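Local atomic coordinates of biotin protein ligase-like protein of unknown function (PDB entry 3BFM), a protein that is of unknown function but resembles biotin protein ligases, and may bind or transfer a biotin- or lipoate-like group. Residues L11-A17 and G38-E43; L44-V48 and L129-P133; L107-A111 and T230-Q234; A190-G194 and T205-V209. One frame throughout, in Å; residues are numbered along the deposited sequence.

Interaction 1 of 4, residues L11-A17 and G38-E43; sequences LMTGEAA and GLVVYE. With CA (calcium ion), chain B.
Strands 13-16 and 39-43 are the two parallel strands of a beta-alpha-beta unit joined through helix 23-32, at the edge of the ligase-like domain's mixed sheet. Their axes approach to 4.7 Å at 26°, with bridges pairing Thr13 with Leu39, Gly14 with Val40, Glu15 with Val41 and Ala16 with Tyr42. Leu11 O sits 3.8 Å from Gly38 CA; a CB on Gly38 (phi 107°) would strike that oxygen. Selenomethionine Met12 sets CG 4.3 Å from Val40 CG2. Thr13 N donates to Gly38 O (3.0 Å), and Thr13 O accepts from Val40 N (2.8 Å). Beside Gly14 runs the Tyr42 ring, chi1 p. Glu15 N bonds Val40 O and Glu15 O takes Tyr42 N, both 2.9 Å; its extended side chain passes Leu39 to a salt bridge with Lys30. Ala16 CA lies over the Tyr42 ring face in a CH-pi contact, 4.0 Å from the centroid. Ala17 N closes the ladder on Tyr42 O (2.8 Å). Beyond, Gln21, Asp22 and three waters share a calcium ion with Glu43 OE1 (2.5 Å) and OE2 (2.4 Å).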
loop_
_atom_site.group_PDB
_atom_site.type_symbol
_atom_site.label_atom_id
_atom_site.label_comp_id
_atom_site.label_asym_id
_atom_site.label_seq_id
_atom_site.Cartn_x
_atom_site.Cartn_y
_atom_site.Cartn_z
ATOM N N LEU A 11 -1.544 0.505 4.463
ATOM C CA LEU A 11 -0.498 -0.317 3.843
ATOM C C LEU A 11 0.865 0.388 3.729
ATOM O O LEU A 11 1.802 -0.124 3.104
ATOM C CB LEU A 11 -0.948 -0.857 2.470
ATOM C CG LEU A 11 -1.820 -2.122 2.515
ATOM C CD1 LEU A 11 -2.960 -2.054 3.564
ATOM C CD2 LEU A 11 -2.352 -2.460 1.127
HETATM N N MSE A 12 0.994 1.568 4.317
HETATM C CA MSE A 12 2.333 2.073 4.615
HETATM C C MSE A 12 2.549 1.882 6.104
HETATM O O MSE A 12 1.611 1.947 6.885
HETATM C CB MSE A 12 2.525 3.502 4.157
HETATM C CG MSE A 12 3.048 3.606 2.732
HETATM SE SE MSE A 12 2.844 5.348 1.908
HETATM C CE MSE A 12 4.389 5.357 0.794
ATOM N N THR A 13 3.778 1.552 6.474
ATOM C CA THR A 13 4.125 1.180 7.822
ATOM C C THR A 13 5.226 2.116 8.220
ATOM O O THR A 13 6.285 2.040 7.617
ATOM C CB THR A 13 4.769 -0.218 7.844
ATOM O OG1 THR A 13 3.954 -1.139 7.118
ATOM C CG2 THR A 13 4.985 -0.713 9.294
ATOM N N GLY A 14 5.009 2.932 9.244
ATOM C CA GLY A 14 6.058 3.785 9.766
ATOM C C GLY A 14 6.914 3.094 10.810
ATOM O O GLY A 14 6.397 2.375 11.664
ATOM N N GLU A 15 8.224 3.302 10.743
ATOM C CA GLU A 15 9.147 2.777 11.716
ATOM C C GLU A 15 10.166 3.875 12.051
ATOM O O GLU A 15 10.902 4.349 11.167
ATOM C CB GLU A 15 9.856 1.567 11.149
ATOM C CG GLU A 15 10.845 0.981 12.144
ATOM C CD GLU A 15 11.337 -0.399 11.787
ATOM O OE1 GLU A 15 10.605 -1.163 11.104
ATOM O OE2 GLU A 15 12.468 -0.723 12.218
ATOM N N ALA A 16 10.198 4.309 13.303
ATOM C CA ALA A 16 11.189 5.280 13.730
ATOM C C ALA A 16 12.542 4.579 13.879
ATOM O O ALA A 16 12.646 3.488 14.479
ATOM C CB ALA A 16 10.778 5.956 15.045
ATOM N N ALA A 17 13.592 5.242 13.392
ATOM C CA ALA A 17 14.971 4.736 13.522
ATOM C C ALA A 17 15.417 4.773 14.985
ATOM O O ALA A 17 15.164 5.749 15.709
ATOM C CB ALA A 17 15.929 5.579 12.661
ATOM N N GLY A 38 6.419 -0.598 1.242
ATOM C CA GLY A 38 5.472 0.104 2.049
ATOM C C GLY A 38 6.034 0.560 3.373
ATOM O O GLY A 38 5.441 1.412 4.008
ATOM N N LEU A 39 7.172 0.007 3.765
ATOM C CA LEU A 39 7.895 0.523 4.927
ATOM C C LEU A 39 8.408 1.932 4.688
ATOM O O LEU A 39 9.055 2.200 3.645
ATOM C CB LEU A 39 9.075 -0.353 5.252
ATOM C CG LEU A 39 9.945 0.022 6.447
ATOM C CD1 LEU A 39 9.162 -0.132 7.757
ATOM C CD2 LEU A 39 11.229 -0.838 6.462
ATOM N N VAL A 40 8.160 2.782 5.673
ATOM C CA VAL A 40 8.670 4.137 5.757
ATOM C C VAL A 40 9.464 4.235 7.049
ATOM O O VAL A 40 8.909 4.286 8.124
ATOM C CB VAL A 40 7.564 5.230 5.747
ATOM C CG1 VAL A 40 8.181 6.636 5.835
ATOM C CG2 VAL A 40 6.657 5.083 4.539
ATOM N N VAL A 41 10.780 4.255 6.927
ATOM C CA VAL A 41 11.655 4.470 8.076
ATOM C C VAL A 41 11.926 5.951 8.197
ATOM O O VAL A 41 12.202 6.600 7.201
ATOM C CB VAL A 41 12.997 3.744 7.903
ATOM C CG1 VAL A 41 13.838 3.868 9.213
ATOM C CG2 VAL A 41 12.769 2.287 7.521
ATOM N N TYR A 42 11.828 6.501 9.403
ATOM C CA TYR A 42 12.033 7.918 9.575
ATOM C C TYR A 42 12.803 8.228 10.842
ATOM O O TYR A 42 12.921 7.401 11.765
ATOM C CB TYR A 42 10.686 8.657 9.531
ATOM C CG TYR A 42 9.771 8.303 10.695
ATOM C CD1 TYR A 42 9.836 9.006 11.869
ATOM C CD2 TYR A 42 8.840 7.280 10.584
ATOM C CE1 TYR A 42 9.027 8.708 12.920
ATOM C CE2 TYR A 42 7.990 6.963 11.662
ATOM C CZ TYR A 42 8.096 7.681 12.802
ATOM O OH TYR A 42 7.289 7.363 13.892
ATOM N N GLU A 43 13.361 9.429 10.879
ATOM C CA GLU A 43 14.114 9.905 12.039
ATOM C C GLU A 43 13.966 11.408 12.028
ATOM O O GLU A 43 14.393 12.054 11.063
ATOM C CB GLU A 43 15.590 9.486 11.931
ATOM C CG GLU A 43 16.387 9.792 13.146
ATOM C CD GLU A 43 17.702 9.035 13.251
ATOM O OE1 GLU A 43 18.278 8.525 12.241
ATOM O OE2 GLU A 43 18.238 9.000 14.366
HETATM CA CA CA B . 20.175 7.812 13.654
HETATM O O HOH W 1 19.559 6.765 15.681
HETATM O O HOH W 2 22.317 6.871 14.396
HETATM O O HOH W 3 21.283 9.880 14.030
#

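Interaction 2 of 4, residues L44-V48 and L129-P133; sequences LGTDV and LPLWP
The turn linking antiparallel strands 39-44 and 48-55 meets the end of strand 123-130 where that chain leaves the sheet. A backbone hydrogen bond from Gly45 N to Val48 O (3.0 Å) closes the turn, with Thr46 (phi/psi -70/-28°) and Asp47 (-106/-10°) at its tip. Val48 then extends and pairs with Pro130 as an antiparallel non-hydrogen-bonded pair, CA to CA 4.4 Å.

Main-chain hydrogen bonding converges on one acceptor: Asp47 O receives Leu131 N at 2.7 Å and the longer bond from Trp132 N at 3.3 Å. This is the geometry of a classic beta bulge, with Leu131 (phi/psi -102/-47°) and Trp132 (-119/154°) as positions 1 and 2 opposite Asp47. Water 4 also donates to Asp47 O and to Trp132 O, 2.8 Å each. A CA-H...O contact joins Val48 CA to Leu129 O at 3.4 Å.

Side chains add van der Waals contacts. Leu131 (chi1 m, chi2 t) puts CD1 3.8 Å from each of Gly45 O, Thr46 O and Val48 N. The Trp132 ring, chi1 m, turns its edge to Asp47 OD1, 3.3 Å from CD1; Thr46 O lies 3.2 Å from the same CD1. Thr46 OG1 donates to Asp47 OD1 (3.2 Å).

Around this sheet end, Leu44 and Leu129 lean on helix 156-175, Leu129 pairs by backbone with Leu49 of strand 48-55, and the Trp132 ring meets that of Tyr147.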
loop_
_atom_site.group_PDB
_atom_site.type_symbol
_atom_site.label_atom_id
_atom_site.label_comp_id
_atom_site.label_asym_id
_atom_site.label_seq_id
_atom_site.Cartn_x
_atom_site.Cartn_y
_atom_site.Cartn_z
ATOM N N LEU A 44 13.297 11.942 13.063
ATOM C CA LEU A 44 13.062 13.372 13.190
ATOM C C LEU A 44 13.892 13.945 14.338
ATOM O O LEU A 44 13.882 13.413 15.471
ATOM C CB LEU A 44 11.575 13.677 13.452
ATOM C CG LEU A 44 10.621 13.895 12.271
ATOM C CD1 LEU A 44 10.190 12.557 11.674
ATOM C CD2 LEU A 44 9.400 14.688 12.708
ATOM N N GLY A 45 14.609 15.021 14.046
ATOM C CA GLY A 45 15.241 15.849 15.065
ATOM C C GLY A 45 14.696 17.243 14.943
ATOM O O GLY A 45 13.884 17.534 14.075
ATOM N N THR A 46 15.142 18.141 15.807
ATOM C CA THR A 46 14.732 19.503 15.719
ATOM C C THR A 46 15.353 20.168 14.465
ATOM O O THR A 46 14.770 21.088 13.935
ATOM C CB THR A 46 15.124 20.270 16.995
ATOM O OG1 THR A 46 16.534 20.191 17.187
ATOM C CG2 THR A 46 14.466 19.611 18.202
ATOM N N ASP A 47 16.520 19.677 14.033
ATOM C CA ASP A 47 17.285 20.332 12.961
ATOM C C ASP A 47 17.260 19.616 11.604
ATOM O O ASP A 47 17.744 20.161 10.609
ATOM C CB ASP A 47 18.749 20.453 13.373
ATOM C CG ASP A 47 18.963 21.445 14.471
ATOM O OD1 ASP A 47 17.975 22.029 14.986
ATOM O OD2 ASP A 47 20.137 21.557 14.844
ATOM N N VAL A 48 16.732 18.405 11.570
ATOM C CA VAL A 48 16.781 17.607 10.344
ATOM C C VAL A 48 15.622 16.629 10.310
ATOM O O VAL A 48 15.124 16.179 11.351
ATOM C CB VAL A 48 18.125 16.856 10.187
ATOM C CG1 VAL A 48 18.398 16.024 11.428
ATOM C CG2 VAL A 48 18.153 15.960 8.896
ATOM N N LEU A 129 16.469 16.246 4.760
ATOM C CA LEU A 129 16.089 17.626 4.674
ATOM C C LEU A 129 16.536 18.364 5.927
ATOM O O LEU A 129 16.066 18.051 7.047
ATOM C CB LEU A 129 14.564 17.754 4.478
ATOM C CG LEU A 129 13.931 19.127 4.279
ATOM C CD1 LEU A 129 14.283 19.664 2.875
ATOM C CD2 LEU A 129 12.382 19.145 4.460
ATOM N N PRO A 130 17.441 19.333 5.751
ATOM C CA PRO A 130 17.777 20.188 6.878
ATOM C C PRO A 130 16.679 21.149 7.242
ATOM O O PRO A 130 16.097 21.762 6.386
ATOM C CB PRO A 130 19.001 20.936 6.379
ATOM C CG PRO A 130 18.863 20.986 4.905
ATOM C CD PRO A 130 18.173 19.718 4.523
ATOM N N LEU A 131 16.402 21.269 8.540
ATOM C CA LEU A 131 15.327 22.128 9.029
ATOM C C LEU A 131 15.913 23.426 9.564
ATOM O O LEU A 131 15.406 24.485 9.246
ATOM C CB LEU A 131 14.546 21.406 10.097
ATOM C CG LEU A 131 13.855 20.119 9.638
ATOM C CD1 LEU A 131 13.169 19.466 10.877
ATOM C CD2 LEU A 131 12.844 20.350 8.535
ATOM N N TRP A 132 16.960 23.333 10.370
ATOM C CA TRP A 132 17.782 24.482 10.751
ATOM C C TRP A 132 19.211 24.234 10.278
ATOM O O TRP A 132 19.622 23.086 10.143
ATOM C CB TRP A 132 17.830 24.609 12.262
ATOM C CG TRP A 132 16.506 24.930 12.857
ATOM C CD1 TRP A 132 15.789 24.141 13.690
ATOM C CD2 TRP A 132 15.753 26.142 12.705
ATOM N NE1 TRP A 132 14.646 24.778 14.053
ATOM C CE2 TRP A 132 14.602 26.004 13.463
ATOM C CE3 TRP A 132 15.956 27.339 12.009
ATOM C CZ2 TRP A 132 13.614 27.007 13.526
ATOM C CZ3 TRP A 132 14.991 28.325 12.064
ATOM C CH2 TRP A 132 13.831 28.153 12.822
ATOM N N PRO A 133 19.977 25.291 10.029
ATOM C CA PRO A 133 21.332 25.014 9.510
ATOM C C PRO A 133 22.238 24.406 10.569
ATOM O O PRO A 133 22.195 24.826 11.704
ATOM C CB PRO A 133 21.851 26.396 9.092
ATOM C CG PRO A 133 20.681 27.296 9.111
ATOM C CD PRO A 133 19.707 26.731 10.106
HETATM O O HOH W 4 20.400 20.370 9.808
#

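Interaction 3 of 4, residues L107-A111 and T230-Q234; sequences LRIAA and TVLVQ
The last residues of the chain run alongside strand 107-111 in broadly the same sense, Ala110 CA 5.2 Å from Val233 CA, and touch it through three successive side chains. Val231 and Leu232 lie on one face of the strand, Val233 on the other. Leu232 is the central bump: its CA-to-CB bond points sideways, but chi1 m and chi2 t carry CD2 into a hollow bounded by Ile109 and Ala111 and floored by the Ala110 backbone, 3.9 Å from Ala110 CA, 3.9 Å from Ala111 N and 4.2 Å from Ala111 CB. Ile109, in the t,t rotamer, sets CG1 4.1 Å from Leu232 CD2, while its CG2 meets Val231 CG2 at 3.9 Å. On the opposite face Val233, chi1 t, rests CG2 4.2 Å from Arg108 CD.

The backbones follow a parallel pattern with one direct hydrogen bond, Val233 N to Ile109 O (3.0 Å, 170°). Waters bridge where direct bonds are missing: water 5 accepts from Ile109 N (2.9 Å) and donates to Val231 O (2.8 Å), and water 6 accepts from Ala111 N (3.0 Å) and donates to Val233 O (2.7 Å). Met65 and Leu68 widen the apolar surface, and Phe24 of helix 23-32 flanks Val233. The arrangement joins the C-terminal DUF4444 region to the central sheet of the biotin/lipoate ligase-like fold.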
loop_
_atom_site.group_PDB
_atom_site.type_symbol
_atom_site.label_atom_id
_atom_site.label_comp_id
_atom_site.label_asym_id
_atom_site.label_seq_id
_atom_site.Cartn_x
_atom_site.Cartn_y
_atom_site.Cartn_z
ATOM N N LEU A 107 17.193 13.887 -2.248
ATOM C CA LEU A 107 16.657 12.548 -2.351
ATOM C C LEU A 107 17.746 11.597 -2.823
ATOM O O LEU A 107 18.479 11.904 -3.759
ATOM C CB LEU A 107 15.499 12.500 -3.337
ATOM C CG LEU A 107 14.202 13.190 -2.916
ATOM C CD1 LEU A 107 13.309 13.425 -4.180
ATOM C CD2 LEU A 107 13.455 12.404 -1.868
ATOM N N ARG A 108 17.836 10.417 -2.209
ATOM C CA ARG A 108 18.805 9.397 -2.582
ATOM C C ARG A 108 18.049 8.177 -3.031
ATOM O O ARG A 108 16.889 7.960 -2.596
ATOM C CB ARG A 108 19.738 9.035 -1.399
ATOM C CG ARG A 108 20.761 10.124 -1.133
ATOM C CD ARG A 108 21.781 9.677 -0.127
ATOM N NE ARG A 108 21.184 9.652 1.203
ATOM C CZ ARG A 108 21.760 9.110 2.274
ATOM N NH1 ARG A 108 22.945 8.528 2.174
ATOM N NH2 ARG A 108 21.137 9.148 3.446
ATOM N N ILE A 109 18.710 7.363 -3.839
ATOM C CA ILE A 109 18.114 6.125 -4.322
ATOM C C ILE A 109 19.139 4.981 -4.312
ATOM O O ILE A 109 20.317 5.198 -4.685
ATOM C CB ILE A 109 17.472 6.323 -5.731
ATOM C CG1 ILE A 109 16.825 5.038 -6.177
ATOM C CG2 ILE A 109 18.481 6.796 -6.832
ATOM C CD1 ILE A 109 15.688 5.257 -7.183
ATOM N N ALA A 110 18.671 3.788 -3.903
ATOM C CA ALA A 110 19.477 2.567 -3.912
ATOM C C ALA A 110 18.610 1.455 -4.411
ATOM O O ALA A 110 17.366 1.511 -4.369
ATOM C CB ALA A 110 20.027 2.197 -2.505
ATOM N N ALA A 111 19.261 0.431 -4.918
ATOM C CA ALA A 111 18.530 -0.757 -5.303
ATOM C C ALA A 111 19.361 -2.047 -5.153
ATOM O O ALA A 111 20.564 -1.994 -4.910
ATOM C CB ALA A 111 17.996 -0.586 -6.740
ATOM N N THR A 230 23.342 6.014 -12.885
ATOM C CA THR A 230 24.584 6.571 -12.393
ATOM C C THR A 230 24.495 7.224 -11.001
ATOM O O THR A 230 25.516 7.382 -10.348
ATOM C CB THR A 230 25.233 7.577 -13.394
ATOM O OG1 THR A 230 24.430 8.749 -13.484
ATOM C CG2 THR A 230 25.404 6.929 -14.766
ATOM N N VAL A 231 23.297 7.586 -10.542
ATOM C CA VAL A 231 23.141 8.244 -9.235
ATOM C C VAL A 231 22.824 7.245 -8.125
ATOM O O VAL A 231 22.692 7.628 -6.982
ATOM C CB VAL A 231 22.067 9.376 -9.281
ATOM C CG1 VAL A 231 22.264 10.274 -10.535
ATOM C CG2 VAL A 231 20.684 8.802 -9.294
ATOM N N LEU A 232 22.708 5.967 -8.462
ATOM C CA LEU A 232 22.526 4.931 -7.459
ATOM C C LEU A 232 23.623 4.955 -6.421
ATOM O O LEU A 232 24.814 5.013 -6.745
ATOM C CB LEU A 232 22.442 3.545 -8.099
ATOM C CG LEU A 232 21.145 3.147 -8.773
ATOM C CD1 LEU A 232 21.381 1.869 -9.558
ATOM C CD2 LEU A 232 19.995 2.931 -7.774
ATOM N N VAL A 233 23.219 4.924 -5.160
ATOM C CA VAL A 233 24.160 4.910 -4.042
ATOM C C VAL A 233 24.812 3.535 -4.014
ATOM O O VAL A 233 24.106 2.520 -3.980
ATOM C CB VAL A 233 23.478 5.173 -2.703
ATOM C CG1 VAL A 233 24.469 4.976 -1.545
ATOM C CG2 VAL A 233 22.932 6.594 -2.683
ATOM N N GLN A 234 26.139 3.519 -4.059
ATOM C CA GLN A 234 26.908 2.274 -4.177
ATOM C C GLN A 234 27.249 1.752 -2.810
ATOM O O GLN A 234 27.891 2.461 -2.040
ATOM C CB GLN A 234 28.217 2.527 -4.934
ATOM C CG GLN A 234 28.069 3.229 -6.291
HETATM O O HOH W 5 21.063 8.600 -4.987
HETATM O O HOH W 6 22.190 0.932 -5.087
#

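Interaction 4 of 4, residues A190-G194 and T205-V209; sequences AHGMG and TFLGV
A Met-aromatic contact joins the loop after helix 179-189 to strand 205-209, the edge strand of a small three-stranded antiparallel sheet. Selenomethionine Met193 (chi1 -145°, chi2 t) lies across the Phe206 ring: CG stands over the face in a CH-pi contact 3.9 Å from the centroid, SE is 5.0 Å from the centroid and oblique, and CE reaches CZ at 3.6 Å. Phe206, chi1 t, points toward the loop, its ring edge near His191 O (4.0 Å from CE2). This sheet belongs to the C-terminal DUF4444 region, whose family is grouped with SH3-like domains. The segments meet steeply, 110° apart end to end, so their backbones touch at one point: Gly194 N donates to Phe206 O at 2.7 Å. Gly192 (phi 83°) and Gly194 (phi 87°) take the positive phi angles that curl the loop. Gly208 CA lies 3.8 Å from Met193 SE. Trp186 and Arg187 of helix 179-189 touch Met193, and Gly194 O lies 3.6 Å from Thr205 CG2.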
loop_
_atom_site.group_PDB
_atom_site.type_symbol
_atom_site.label_atom_id
_atom_site.label_comp_id
_atom_site.label_asym_id
_atom_site.label_seq_id
_atom_site.Cartn_x
_atom_site.Cartn_y
_atom_site.Cartn_z
ATOM N N ALA A 190 12.204 20.914 -12.779
ATOM C CA ALA A 190 13.605 20.545 -12.920
ATOM C C ALA A 190 14.488 21.780 -12.744
ATOM O O ALA A 190 14.208 22.830 -13.306
ATOM C CB ALA A 190 13.876 19.892 -14.263
ATOM N N HIS A 191 15.554 21.637 -11.966
ATOM C CA HIS A 191 16.527 22.681 -11.798
ATOM C C HIS A 191 17.504 22.697 -12.955
ATOM O O HIS A 191 18.155 21.697 -13.213
ATOM C CB HIS A 191 17.332 22.425 -10.558
ATOM C CG HIS A 191 18.443 23.390 -10.364
ATOM N ND1 HIS A 191 18.229 24.706 -10.020
ATOM C CD2 HIS A 191 19.782 23.229 -10.452
ATOM C CE1 HIS A 191 19.393 25.319 -9.904
ATOM N NE2 HIS A 191 20.353 24.446 -10.157
ATOM N N GLY A 192 17.651 23.852 -13.595
ATOM C CA GLY A 192 18.765 24.089 -14.506
ATOM C C GLY A 192 18.574 23.555 -15.907
ATOM O O GLY A 192 19.546 23.397 -16.663
HETATM N N MSE A 193 17.344 23.255 -16.272
HETATM C CA MSE A 193 17.158 22.742 -17.605
HETATM C C MSE A 193 17.308 23.867 -18.608
HETATM O O MSE A 193 16.856 24.985 -18.399
HETATM C CB MSE A 193 15.858 22.014 -17.791
HETATM C CG MSE A 193 16.097 20.863 -18.765
HETATM SE SE MSE A 193 14.531 20.098 -19.120
HETATM C CE MSE A 193 14.597 18.740 -17.893
ATOM N N GLY A 194 18.024 23.573 -19.673
ATOM C CA GLY A 194 18.355 24.570 -20.652
ATOM C C GLY A 194 19.615 25.315 -20.309
ATOM O O GLY A 194 20.034 26.165 -21.094
ATOM N N THR A 205 25.179 21.634 -22.081
ATOM C CA THR A 205 23.854 22.167 -21.740
ATOM C C THR A 205 22.897 21.029 -21.376
ATOM O O THR A 205 22.787 20.022 -22.080
ATOM C CB THR A 205 23.271 22.952 -22.926
ATOM O OG1 THR A 205 24.128 24.067 -23.191
ATOM C CG2 THR A 205 21.859 23.457 -22.632
ATOM N N PHE A 206 22.196 21.189 -20.264
ATOM C CA PHE A 206 21.237 20.196 -19.855
ATOM C C PHE A 206 20.018 20.390 -20.712
ATOM O O PHE A 206 19.163 21.239 -20.452
ATOM C CB PHE A 206 20.960 20.327 -18.350
ATOM C CG PHE A 206 19.890 19.432 -17.821
ATOM C CD1 PHE A 206 19.514 18.245 -18.453
ATOM C CD2 PHE A 206 19.287 19.764 -16.609
ATOM C CE1 PHE A 206 18.530 17.460 -17.929
ATOM C CE2 PHE A 206 18.269 18.976 -16.083
ATOM C CZ PHE A 206 17.906 17.832 -16.724
ATOM N N LEU A 207 19.941 19.562 -21.749
ATOM C CA LEU A 207 18.947 19.690 -22.781
ATOM C C LEU A 207 17.584 19.199 -22.337
ATOM O O LEU A 207 16.573 19.854 -22.559
ATOM C CB LEU A 207 19.394 18.853 -23.966
ATOM C CG LEU A 207 18.844 19.196 -25.326
ATOM C CD1 LEU A 207 19.335 20.596 -25.703
ATOM C CD2 LEU A 207 19.343 18.102 -26.282
ATOM N N GLY A 208 17.549 18.000 -21.764
ATOM C CA GLY A 208 16.334 17.462 -21.165
ATOM C C GLY A 208 16.618 16.039 -20.750
ATOM O O GLY A 208 17.793 15.685 -20.516
ATOM N N VAL A 209 15.577 15.212 -20.712
ATOM C CA VAL A 209 15.754 13.818 -20.353
ATOM C C VAL A 209 15.077 12.882 -21.352
ATOM O O VAL A 209 14.134 13.280 -22.018
ATOM C CB VAL A 209 15.214 13.522 -18.932
ATOM C CG1 VAL A 209 15.943 14.410 -17.894
ATOM C CG2 VAL A 209 13.719 13.755 -18.866
#

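Overall arrangement
All four contacts are partly buried; interaction 3 lies nearest the chain's centre, about 10 Å from it, and the others 16 to 17 Å out. Interactions 1, 2 and 3 reach the seven-stranded sheet, while 3 and 4 both involve the C-terminal region. Interaction 1 is a regular parallel ladder near the second subunit, with the Glu43 calcium site at its C-terminal end. Interaction 2 follows it directly in sequence, but replaces the ladder with two bonds to one carbonyl. Interaction 3 combines apolar contacts with bridging waters; its strand 102-111 neighbours strand 123-130 of interaction 2. Interaction 4, nested within the loop closed by interaction 3, relies on a Met-aromatic contact and one backbone hydrogen bond.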